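Local coordinates for UPF0141 protein yjdB (Campylobacter jejuni subsp. jejuni HB93-13, PDB 4TN0) that probably transfers phosphoethanolamine to cell-envelope and flagellar acceptors in the periplasm, and is required for polymyxin resistance and motility, at residues N131-I134 against P135-E138. Sequence-based numbering, arbitrary orientation.
Sequences NLLI and PFKE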
# COMPACT_ATOMS: atom_id res chain seq x y z
N ASN A 131 -16.34 1.44 -0.60
CA ASN A 131 -16.81 2.30 -1.68
C ASN A 131 -15.82 2.38 -2.84
O ASN A 131 -16.18 2.83 -3.93
CB ASN A 131 -17.12 3.71 -1.17
CG ASN A 131 -18.24 3.72 -0.16
OD1 ASN A 131 -19.02 2.76 -0.09
ND2 ASN A 131 -18.34 4.78 0.65
N LEU A 132 -14.57 2.00 -2.59
CA LEU A 132 -13.57 1.98 -3.64
C LEU A 132 -13.84 0.84 -4.63
O LEU A 132 -13.41 0.89 -5.79
CB LEU A 132 -12.17 1.87 -3.04
CG LEU A 132 -11.68 3.16 -2.36
CD1 LEU A 132 -10.43 2.87 -1.54
CD2 LEU A 132 -11.42 4.28 -3.37
N LEU A 133 -14.57 -0.18 -4.19
CA LEU A 133 -14.83 -1.32 -5.07
C LEU A 133 -15.75 -0.89 -6.23
O LEU A 133 -15.75 -1.52 -7.30
CB LEU A 133 -15.41 -2.48 -4.28
CG LEU A 133 -14.35 -3.08 -3.35
CD1 LEU A 133 -14.86 -4.25 -2.51
CD2 LEU A 133 -13.17 -3.52 -4.16
N ILE A 134 -16.51 0.18 -6.03
CA ILE A 134 -17.42 0.69 -7.05
C ILE A 134 -16.71 1.27 -8.28
O ILE A 134 -16.95 0.81 -9.39
CB ILE A 134 -18.41 1.73 -6.46
CG1 ILE A 134 -19.45 1.03 -5.59
CG2 ILE A 134 -19.12 2.47 -7.56
CD1 ILE A 134 -20.35 1.99 -4.86
N PRO A 135 -15.84 2.30 -8.10
CA PRO A 135 -15.21 2.78 -9.34
C PRO A 135 -14.17 1.81 -9.87
O PRO A 135 -13.83 1.88 -11.05
CB PRO A 135 -14.56 4.09 -8.91
CG PRO A 135 -14.22 3.86 -7.47
CD PRO A 135 -15.32 3.01 -6.92
N PHE A 136 -13.71 0.90 -9.02
CA PHE A 136 -12.78 -0.15 -9.45
C PHE A 136 -13.45 -1.13 -10.39
O PHE A 136 -12.89 -1.48 -11.43
CB PHE A 136 -12.23 -0.89 -8.24
CG PHE A 136 -11.44 -2.12 -8.59
CD1 PHE A 136 -10.23 -2.01 -9.28
CD2 PHE A 136 -11.85 -3.37 -8.16
CE1 PHE A 136 -9.48 -3.14 -9.57
CE2 PHE A 136 -11.09 -4.50 -8.45
CZ PHE A 136 -9.90 -4.39 -9.15
N LYS A 137 -14.68 -1.53 -10.07
CA LYS A 137 -15.42 -2.44 -10.93
C LYS A 137 -15.69 -1.75 -12.27
O LYS A 137 -15.50 -2.34 -13.32
CB LYS A 137 -16.73 -2.90 -10.26
CG LYS A 137 -16.51 -4.03 -9.26
CD LYS A 137 -17.77 -4.48 -8.53
CE LYS A 137 -17.37 -5.35 -7.32
NZ LYS A 137 -18.46 -5.76 -6.38
N GLU A 138 -16.05 -0.48 -12.22
CA GLU A 138 -16.34 0.27 -13.43
C GLU A 138 -15.12 0.46 -14.33
O GLU A 138 -15.23 0.47 -15.56
CB GLU A 138 -16.94 1.62 -13.07
CG GLU A 138 -17.15 2.51 -14.29
CD GLU A 138 -18.19 1.96 -15.30
OE1 GLU A 138 -18.84 0.91 -15.02
OE2 GLU A 138 -18.36 2.58 -16.38
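Leu132, Leu133 and Ile134 offer their carbonyls in turn to Phe136, Lys137 and Glu138, winding a short α-helix of the alkaline phosphatase-like fold. All three bonds run from residue i+4 back to i. Phe136 N lies 3.2 Å from Leu132 O, and Lys137 N is 3.0 Å from Leu133 O. Glu138 N to Ile134 O makes the straightest of the three, at 162° about the hydrogen. Pro135, with no N-H to give, puts its CD 3.1 Å from Asn131 O, which takes a weak bond from Ile134 N.

Apolar contacts follow two faces. On one, Leu133 CD2 meets Phe136 CD2 obliquely at 4.2 Å; both side chains pack on helix 186-211, Leu133 against Leu203 and Phe136 against Leu210. Leu132 and Pro135 instead rest on Phe104 of strand 100-105, which places the helix between the central sheet and that long helix. Ile134, on the exposed side, crosses the proline ring at about a right angle.

A methylene-to-carbonyl contact stands apart from these. Lys137, extended beyond CG, has CG anti to its own carbonyl carbon (chi1 -81°), which lays CG beside Leu133 O at 3.3 Å.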